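Local coordinates for thiosulfate sulfurtransferase (Pseudomonas aeruginosa, PDB 1YT8), which probably transfers sulfane sulfur from thiosulfate to cyanide, giving thiocyanate and sulfite, and carries several rhodanese-like domains in one chain, at residues 325-330 and 337-342; 333-338 and 349-354; 284-289 and 308-313. All blocks are in the same frame, centred on the assembly; numbering follows the deposited sequence.

Contact 1. Residues 325-330 and 337-342; sequences LVLVDD and MSASWL
Leu327 pushes its CD1 methyl against the helix at Ser338 and Ala339. Its CG stands beside the backbone N (chi1 -53°), and CD1 then runs on anti to CA (chi2 -168°), so the extended branch reaches the helix end-on. There Leu327 CD1 lies 3.5 Å from the backbone N of Ala339 and 3.8 Å from CB of the same residue, with Ser338 CB at a similar range. Ser338 offers carbon here because its OG is turned back toward the carbonyl of Arg334, one turn earlier.

The second half of the contact is leucine on leucine. Leu342 sends CD1 into the angle between the two strand leucines: Leu342 CD1 is 3.7 Å from CD2 of Leu325 and 3.8 Å from CD1 of Leu327. In Leu325 CD2, not CD1, is the far-reaching branch, and the Leu325 and Leu342 side chains cross at about a right angle. All five touching residues are buried, and Ala339 also leans on Val349 and Val351 of the neighbouring strand.

The axes of strand 325-328 and helix 337-342 run nearly antiparallel (159°) and approach to 9.3 Å. This is the first half of a beta-alpha-beta unit, strand 324-328, helix 334-344 and strand 348-352, within a rhodanese-like domain with its central parallel sheet.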
loop_
_atom_site.group_PDB
_atom_site.type_symbol
_atom_site.label_atom_id
_atom_site.label_comp_id
_atom_site.label_asym_id
_atom_site.label_seq_id
_atom_site.Cartn_x
_atom_site.Cartn_y
_atom_site.Cartn_z
ATOM N N LEU A 325 -12.432 -10.814 2.779
ATOM C CA LEU A 325 -12.352 -9.490 3.407
ATOM C C LEU A 325 -13.664 -9.072 4.083
ATOM O O LEU A 325 -14.743 -9.281 3.539
ATOM C CB LEU A 325 -11.989 -8.417 2.371
ATOM C CG LEU A 325 -10.548 -8.259 1.880
ATOM C CD1 LEU A 325 -10.034 -9.549 1.286
ATOM C CD2 LEU A 325 -10.510 -7.143 0.849
ATOM N N VAL A 326 -13.562 -8.480 5.270
ATOM C CA VAL A 326 -14.737 -7.998 6.002
ATOM C C VAL A 326 -14.493 -6.514 6.283
ATOM O O VAL A 326 -13.530 -6.155 6.958
ATOM C CB VAL A 326 -14.928 -8.744 7.334
ATOM C CG1 VAL A 326 -16.111 -8.156 8.091
ATOM C CG2 VAL A 326 -15.157 -10.220 7.070
ATOM N N LEU A 327 -15.364 -5.652 5.768
ATOM C CA LEU A 327 -15.173 -4.215 5.936
ATOM C C LEU A 327 -16.021 -3.545 7.007
ATOM O O LEU A 327 -17.220 -3.817 7.143
ATOM C CB LEU A 327 -15.386 -3.509 4.594
ATOM C CG LEU A 327 -14.571 -4.039 3.411
ATOM C CD1 LEU A 327 -14.679 -3.053 2.248
ATOM C CD2 LEU A 327 -13.103 -4.227 3.816
ATOM N N VAL A 328 -15.376 -2.640 7.741
ATOM C CA VAL A 328 -16.006 -1.901 8.829
ATOM C C VAL A 328 -16.111 -0.391 8.604
ATOM O O VAL A 328 -15.176 0.244 8.123
ATOM C CB VAL A 328 -15.214 -2.096 10.151
ATOM C CG1 VAL A 328 -15.874 -1.317 11.290
ATOM C CG2 VAL A 328 -15.120 -3.577 10.492
ATOM N N ASP A 329 -17.266 0.166 8.946
ATOM C CA ASP A 329 -17.493 1.609 8.895
ATOM C C ASP A 329 -18.648 1.883 9.853
ATOM O O ASP A 329 -19.291 0.947 10.327
ATOM C CB ASP A 329 -17.790 2.127 7.469
ATOM C CG ASP A 329 -19.248 1.967 7.042
ATOM O OD1 ASP A 329 -20.151 1.850 7.898
ATOM O OD2 ASP A 329 -19.492 1.992 5.814
ATOM N N ASP A 330 -18.898 3.153 10.154
ATOM C CA ASP A 330 -19.973 3.515 11.075
ATOM C C ASP A 330 -20.933 4.494 10.416
ATOM O O ASP A 330 -21.576 5.296 11.095
ATOM C CB ASP A 330 -19.388 4.152 12.340
ATOM C CG ASP A 330 -18.484 5.351 12.037
ATOM O OD1 ASP A 330 -18.484 5.838 10.888
ATOM O OD2 ASP A 330 -17.777 5.817 12.958
HETATM N N MSE A 337 -19.360 0.952 -0.447
HETATM C CA MSE A 337 -18.750 1.378 -1.703
HETATM C C MSE A 337 -17.413 0.683 -1.947
HETATM O O MSE A 337 -17.162 0.179 -3.041
HETATM C CB MSE A 337 -18.555 2.899 -1.736
HETATM C CG MSE A 337 -19.834 3.721 -1.898
HETATM SE SE MSE A 337 -21.044 3.166 -3.324
HETATM C CE MSE A 337 -19.867 3.371 -4.863
ATOM N N SER A 338 -16.557 0.649 -0.931
ATOM C CA SER A 338 -15.253 0.009 -1.068
ATOM C C SER A 338 -15.409 -1.474 -1.384
ATOM O O SER A 338 -14.675 -2.025 -2.210
ATOM C CB SER A 338 -14.431 0.191 0.214
ATOM O OG SER A 338 -14.137 1.561 0.438
ATOM N N ALA A 339 -16.365 -2.118 -0.719
ATOM C CA ALA A 339 -16.625 -3.539 -0.942
ATOM C C ALA A 339 -17.095 -3.788 -2.375
ATOM O O ALA A 339 -16.701 -4.774 -3.001
ATOM C CB ALA A 339 -17.671 -4.043 0.049
ATOM N N SER A 340 -17.925 -2.894 -2.908
ATOM C CA SER A 340 -18.415 -3.081 -4.272
ATOM C C SER A 340 -17.246 -3.121 -5.258
ATOM O O SER A 340 -17.267 -3.885 -6.221
ATOM C CB SER A 340 -19.416 -1.976 -4.663
ATOM O OG SER A 340 -18.790 -0.730 -4.908
ATOM N N TRP A 341 -16.220 -2.309 -5.011
ATOM C CA TRP A 341 -15.053 -2.290 -5.887
ATOM C C TRP A 341 -14.196 -3.546 -5.705
ATOM O O TRP A 341 -13.725 -4.133 -6.680
ATOM C CB TRP A 341 -14.224 -1.022 -5.631
ATOM C CG TRP A 341 -14.900 0.214 -6.152
ATOM C CD1 TRP A 341 -15.207 1.346 -5.449
ATOM C CD2 TRP A 341 -15.386 0.423 -7.484
ATOM N NE1 TRP A 341 -15.860 2.248 -6.265
ATOM C CE2 TRP A 341 -15.980 1.704 -7.518
ATOM C CE3 TRP A 341 -15.378 -0.353 -8.655
ATOM C CZ2 TRP A 341 -16.561 2.230 -8.680
ATOM C CZ3 TRP A 341 -15.957 0.169 -9.811
ATOM C CH2 TRP A 341 -16.541 1.450 -9.813
ATOM N N LEU A 342 -13.999 -3.961 -4.457
ATOM C CA LEU A 342 -13.213 -5.162 -4.175
ATOM C C LEU A 342 -13.897 -6.398 -4.781
ATOM O O LEU A 342 -13.234 -7.324 -5.253
ATOM C CB LEU A 342 -13.040 -5.321 -2.655
ATOM C CG LEU A 342 -12.140 -4.252 -2.018
ATOM C CD1 LEU A 342 -12.347 -4.199 -0.510
ATOM C CD2 LEU A 342 -10.690 -4.548 -2.361
#

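Contact 2. Residues 333-338 and 349-354; sequences VRANMS and VAVLDG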
loop_
_atom_site.group_PDB
_atom_site.type_symbol
_atom_site.label_atom_id
_atom_site.label_comp_id
_atom_site.label_asym_id
_atom_site.label_seq_id
_atom_site.Cartn_x
_atom_site.Cartn_y
_atom_site.Cartn_z
ATOM N N VAL A 333 -21.935 3.802 4.258
ATOM C CA VAL A 333 -21.580 4.184 2.894
ATOM C C VAL A 333 -20.186 3.716 2.476
ATOM O O VAL A 333 -20.029 3.019 1.476
ATOM C CB VAL A 333 -21.624 5.723 2.705
ATOM C CG1 VAL A 333 -21.138 6.092 1.300
ATOM C CG2 VAL A 333 -23.041 6.242 2.917
ATOM N N ARG A 334 -19.180 4.111 3.246
ATOM C CA ARG A 334 -17.789 3.791 2.939
ATOM C C ARG A 334 -17.455 2.318 2.743
ATOM O O ARG A 334 -16.819 1.954 1.751
ATOM C CB ARG A 334 -16.886 4.414 4.002
ATOM C CG ARG A 334 -16.932 5.935 3.961
ATOM C CD ARG A 334 -16.053 6.574 5.014
ATOM N NE ARG A 334 -16.620 6.434 6.351
ATOM C CZ ARG A 334 -16.172 7.084 7.420
ATOM N NH1 ARG A 334 -15.147 7.919 7.311
ATOM N NH2 ARG A 334 -16.758 6.904 8.596
ATOM N N ALA A 335 -17.874 1.475 3.678
ATOM C CA ALA A 335 -17.611 0.049 3.564
ATOM C C ALA A 335 -18.363 -0.535 2.363
ATOM O O ALA A 335 -17.802 -1.316 1.598
ATOM C CB ALA A 335 -18.019 -0.667 4.853
ATOM N N ASN A 336 -19.625 -0.150 2.186
ATOM C CA ASN A 336 -20.406 -0.655 1.059
ATOM C C ASN A 336 -19.774 -0.302 -0.284
ATOM O O ASN A 336 -19.674 -1.158 -1.166
ATOM C CB ASN A 336 -21.847 -0.114 1.081
ATOM C CG ASN A 336 -22.742 -0.857 2.062
ATOM O OD1 ASN A 336 -22.695 -2.086 2.163
ATOM N ND2 ASN A 336 -23.584 -0.110 2.774
HETATM N N MSE A 337 -19.360 0.952 -0.447
HETATM C CA MSE A 337 -18.750 1.378 -1.703
HETATM C C MSE A 337 -17.413 0.683 -1.947
HETATM O O MSE A 337 -17.162 0.179 -3.041
HETATM C CB MSE A 337 -18.555 2.899 -1.736
HETATM C CG MSE A 337 -19.834 3.721 -1.898
HETATM SE SE MSE A 337 -21.044 3.166 -3.324
HETATM C CE MSE A 337 -19.867 3.371 -4.863
ATOM N N SER A 338 -16.557 0.649 -0.931
ATOM C CA SER A 338 -15.253 0.009 -1.068
ATOM C C SER A 338 -15.409 -1.474 -1.384
ATOM O O SER A 338 -14.675 -2.025 -2.210
ATOM C CB SER A 338 -14.431 0.191 0.214
ATOM O OG SER A 338 -14.137 1.561 0.438
ATOM N N VAL A 349 -15.932 -10.568 -0.514
ATOM C CA VAL A 349 -15.961 -9.514 0.482
ATOM C C VAL A 349 -17.331 -9.344 1.121
ATOM O O VAL A 349 -18.369 -9.513 0.476
ATOM C CB VAL A 349 -15.520 -8.173 -0.160
ATOM C CG1 VAL A 349 -16.424 -7.842 -1.336
ATOM C CG2 VAL A 349 -15.543 -7.052 0.876
ATOM N N ALA A 350 -17.316 -9.005 2.403
ATOM C CA ALA A 350 -18.538 -8.794 3.157
ATOM C C ALA A 350 -18.444 -7.482 3.925
ATOM O O ALA A 350 -17.349 -7.009 4.226
ATOM C CB ALA A 350 -18.746 -9.946 4.133
ATOM N N VAL A 351 -19.597 -6.892 4.218
ATOM C CA VAL A 351 -19.661 -5.665 5.002
ATOM C C VAL A 351 -20.282 -6.081 6.336
ATOM O O VAL A 351 -21.268 -6.822 6.364
ATOM C CB VAL A 351 -20.544 -4.599 4.322
ATOM C CG1 VAL A 351 -20.785 -3.436 5.272
ATOM C CG2 VAL A 351 -19.859 -4.100 3.050
ATOM N N LEU A 352 -19.698 -5.618 7.436
ATOM C CA LEU A 352 -20.181 -5.966 8.769
ATOM C C LEU A 352 -21.355 -5.086 9.203
ATOM O O LEU A 352 -21.196 -3.878 9.401
ATOM C CB LEU A 352 -19.028 -5.851 9.772
ATOM C CG LEU A 352 -19.184 -6.504 11.146
ATOM C CD1 LEU A 352 -19.631 -7.950 10.987
ATOM C CD2 LEU A 352 -17.856 -6.430 11.891
ATOM N N ASP A 353 -22.529 -5.700 9.348
ATOM C CA ASP A 353 -23.740 -4.981 9.751
ATOM C C ASP A 353 -24.061 -5.127 11.239
ATOM O O ASP A 353 -23.541 -6.013 11.920
ATOM C CB ASP A 353 -24.959 -5.481 8.964
ATOM C CG ASP A 353 -24.818 -5.292 7.470
ATOM O OD1 ASP A 353 -24.295 -4.241 7.049
ATOM O OD2 ASP A 353 -25.256 -6.189 6.715
ATOM N N GLY A 354 -24.931 -4.249 11.730
ATOM C CA GLY A 354 -25.353 -4.304 13.120
ATOM C C GLY A 354 -24.391 -3.796 14.175
ATOM O O GLY A 354 -24.593 -4.050 15.362
#
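Val351 sets its two methyls against the first turn of the helix, where Ala335 and Asn336 receive them. The apolar part is small: Val351 CG1 meets Ala335 CB at 3.9 Å. With chi1 at 170°, CG1 is anti to the backbone N and CG2 anti to the carbonyl carbon, so both branches can touch the helix at once. The CA atoms of Ala335 and Val351 are 6.2 Å apart, a close approach that the small alanine side chain permits.

The remaining touches set methyl against oxygen. Val351 CG2 lies 3.8 Å from the backbone O of Ala335 and 3.6 Å from OD1 of Asn336, while CG1 also borders that amide oxygen. Asn336 reaches across the valine at about a right angle; its CG is beside the backbone N (chi1 -79°), which brings the amide oxygen up to the valine although CB does not point straight at the strand.

Hydrogen bonds hold this amide from outside the pair of segments. Asn336 ND2 binds the backbone O of Gly332, and OD1 accepts from Arg266 NH1; Arg266 also forms a salt bridge with Asp353.

Helix and strand therefore meet here through van der Waals contact alone, and the buried amide can lie against a valine because both its polar atoms have partners elsewhere.

Contact 3. Residues 284-289 and 308-313; sequences YLLDVR and GQLVQE
Leu310 reaches from helix 307-312 to Leu286, near the C-terminal end of strand 283-287 in the parallel sheet of a rhodanese-like domain, and to Val288, just beyond that strand. CB points toward the strand but stays short of it, and CG, anti to the backbone N (chi1 174°), carries the chain onward. The fork then divides the work. Leu310 CD1 touches CD1 of Leu286 at 3.8 Å; Leu310 CD2 sits equally close to that same methyl and also lies 3.9 Å from Val288 CG1. The two leucine side chains cross at about a right angle, the Leu286 methyl facing both prongs of Leu310. Leu342 of helix 334-344 adds another apolar neighbour to Leu310, so the side chain is buried between helix and sheet.

Just past the strand the backbone is pinned by an Asx turn. Arg289 doubles back on Asp287 side-on with two nitrogens, NH2 forming a salt bridge with OD2 at 2.8 Å. Asp287 OD1 takes two hydrogens: from the backbone N of Arg289 at 3.0 Å, nearly along the C-O axis, and through its syn lone pair from Arg289 NE at 2.9 Å, only 3° out of the guanidinium plane.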
loop_
_atom_site.group_PDB
_atom_site.type_symbol
_atom_site.label_atom_id
_atom_site.label_comp_id
_atom_site.label_asym_id
_atom_site.label_seq_id
_atom_site.Cartn_x
_atom_site.Cartn_y
_atom_site.Cartn_z
ATOM N N TYR A 284 -9.518 -11.082 6.487
ATOM C CA TYR A 284 -8.959 -9.788 6.871
ATOM C C TYR A 284 -10.086 -8.881 7.366
ATOM O O TYR A 284 -11.047 -8.641 6.640
ATOM C CB TYR A 284 -8.300 -9.103 5.665
ATOM C CG TYR A 284 -7.145 -9.838 5.017
ATOM C CD1 TYR A 284 -5.882 -9.866 5.610
ATOM C CD2 TYR A 284 -7.302 -10.456 3.775
ATOM C CE1 TYR A 284 -4.798 -10.487 4.977
ATOM C CE2 TYR A 284 -6.228 -11.080 3.136
ATOM C CZ TYR A 284 -4.983 -11.089 3.742
ATOM O OH TYR A 284 -3.931 -11.704 3.113
ATOM N N LEU A 285 -9.966 -8.379 8.591
ATOM C CA LEU A 285 -10.964 -7.469 9.158
ATOM C C LEU A 285 -10.397 -6.063 8.958
ATOM O O LEU A 285 -9.426 -5.685 9.614
ATOM C CB LEU A 285 -11.156 -7.756 10.648
ATOM C CG LEU A 285 -12.180 -6.892 11.391
ATOM C CD1 LEU A 285 -13.557 -7.033 10.736
ATOM C CD2 LEU A 285 -12.234 -7.321 12.851
ATOM N N LEU A 286 -11.015 -5.292 8.067
ATOM C CA LEU A 286 -10.521 -3.955 7.723
ATOM C C LEU A 286 -11.475 -2.774 7.949
ATOM O O LEU A 286 -12.633 -2.818 7.548
ATOM C CB LEU A 286 -10.091 -3.970 6.258
ATOM C CG LEU A 286 -9.282 -5.200 5.833
ATOM C CD1 LEU A 286 -9.149 -5.219 4.320
ATOM C CD2 LEU A 286 -7.916 -5.183 6.499
ATOM N N ASP A 287 -10.952 -1.714 8.567
ATOM C CA ASP A 287 -11.701 -0.485 8.870
ATOM C C ASP A 287 -11.394 0.545 7.771
ATOM O O ASP A 287 -10.265 1.028 7.672
ATOM C CB ASP A 287 -11.246 0.060 10.232
ATOM C CG ASP A 287 -12.142 1.173 10.763
ATOM O OD1 ASP A 287 -12.498 2.094 9.996
ATOM O OD2 ASP A 287 -12.474 1.135 11.969
ATOM N N VAL A 288 -12.397 0.888 6.962
ATOM C CA VAL A 288 -12.201 1.827 5.854
ATOM C C VAL A 288 -12.411 3.320 6.141
ATOM O O VAL A 288 -12.392 4.146 5.217
ATOM C CB VAL A 288 -13.089 1.433 4.646
ATOM C CG1 VAL A 288 -12.716 0.035 4.158
ATOM C CG2 VAL A 288 -14.569 1.490 5.027
ATOM N N ARG A 289 -12.603 3.675 7.406
ATOM C CA ARG A 289 -12.801 5.075 7.776
ATOM C C ARG A 289 -11.456 5.806 7.789
ATOM O O ARG A 289 -10.420 5.213 7.483
ATOM C CB ARG A 289 -13.456 5.160 9.157
ATOM C CG ARG A 289 -14.769 4.399 9.270
ATOM C CD ARG A 289 -15.243 4.378 10.713
ATOM N NE ARG A 289 -14.260 3.719 11.568
ATOM C CZ ARG A 289 -14.153 3.914 12.876
ATOM N NH1 ARG A 289 -14.976 4.755 13.493
ATOM N NH2 ARG A 289 -13.211 3.281 13.562
ATOM N N GLY A 308 -10.439 4.364 0.129
ATOM C CA GLY A 308 -9.838 4.732 -1.144
ATOM C C GLY A 308 -8.495 4.069 -1.384
ATOM O O GLY A 308 -8.198 3.627 -2.494
ATOM N N GLN A 309 -7.680 4.001 -0.341
ATOM C CA GLN A 309 -6.372 3.377 -0.459
ATOM C C GLN A 309 -6.440 1.854 -0.408
ATOM O O GLN A 309 -5.545 1.178 -0.912
ATOM C CB GLN A 309 -5.438 3.911 0.627
ATOM C CG GLN A 309 -5.041 5.364 0.406
ATOM C CD GLN A 309 -4.501 5.609 -0.995
ATOM O OE1 GLN A 309 -5.202 6.138 -1.863
ATOM N NE2 GLN A 309 -3.252 5.210 -1.228
ATOM N N LEU A 310 -7.489 1.305 0.199
ATOM C CA LEU A 310 -7.624 -0.152 0.243
ATOM C C LEU A 310 -7.897 -0.615 -1.188
ATOM O O LEU A 310 -7.391 -1.647 -1.641
ATOM C CB LEU A 310 -8.785 -0.566 1.152
ATOM C CG LEU A 310 -9.136 -2.062 1.187
ATOM C CD1 LEU A 310 -7.934 -2.879 1.635
ATOM C CD2 LEU A 310 -10.308 -2.287 2.135
ATOM N N VAL A 311 -8.693 0.173 -1.903
ATOM C CA VAL A 311 -9.035 -0.134 -3.282
ATOM C C VAL A 311 -7.846 0.119 -4.214
ATOM O O VAL A 311 -7.670 -0.589 -5.205
ATOM C CB VAL A 311 -10.258 0.705 -3.735
ATOM C CG1 VAL A 311 -10.532 0.502 -5.231
ATOM C CG2 VAL A 311 -11.491 0.283 -2.922
ATOM N N GLN A 312 -7.022 1.111 -3.878
ATOM C CA GLN A 312 -5.855 1.476 -4.688
ATOM C C GLN A 312 -4.605 0.616 -4.446
ATOM O O GLN A 312 -3.868 0.319 -5.383
ATOM C CB GLN A 312 -5.508 2.952 -4.444
ATOM C CG GLN A 312 -4.253 3.463 -5.149
ATOM C CD GLN A 312 -4.415 3.595 -6.656
ATOM O OE1 GLN A 312 -5.524 3.502 -7.190
ATOM N NE2 GLN A 312 -3.305 3.829 -7.347
ATOM N N GLU A 313 -4.367 0.218 -3.197
ATOM C CA GLU A 313 -3.182 -0.581 -2.862
ATOM C C GLU A 313 -3.584 -1.894 -2.191
ATOM O O GLU A 313 -2.977 -2.310 -1.205
ATOM C CB GLU A 313 -2.268 0.210 -1.911
ATOM C CG GLU A 313 -1.990 1.651 -2.337
ATOM C CD GLU A 313 -1.052 2.379 -1.382
ATOM O OE1 GLU A 313 -1.151 2.152 -0.155
ATOM O OE2 GLU A 313 -0.223 3.189 -1.854
#

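All three contacts pack helices on one parallel sheet. Contacts 1 and 2, with centres about 4 Å apart, share helix 334-344 and are coupled by Asp329 OD2, 2.7 Å from Ala335 N, probably a hydrogen bond. The centre of contact 3 is about 7 Å from that of contact 1 and about 11 Å from that of contact 2; Leu310 CD2 lies 3.8 Å from Leu327 CD2, merging contacts 1 and 3 into one core. Contact 3 also leads to the ligand: Gln312 belongs to the sulfite pocket, whose other residues, Cys193 to Arg198, come from an earlier rhodanese-like domain, and Gln309 hydrogen-bonds Arg198.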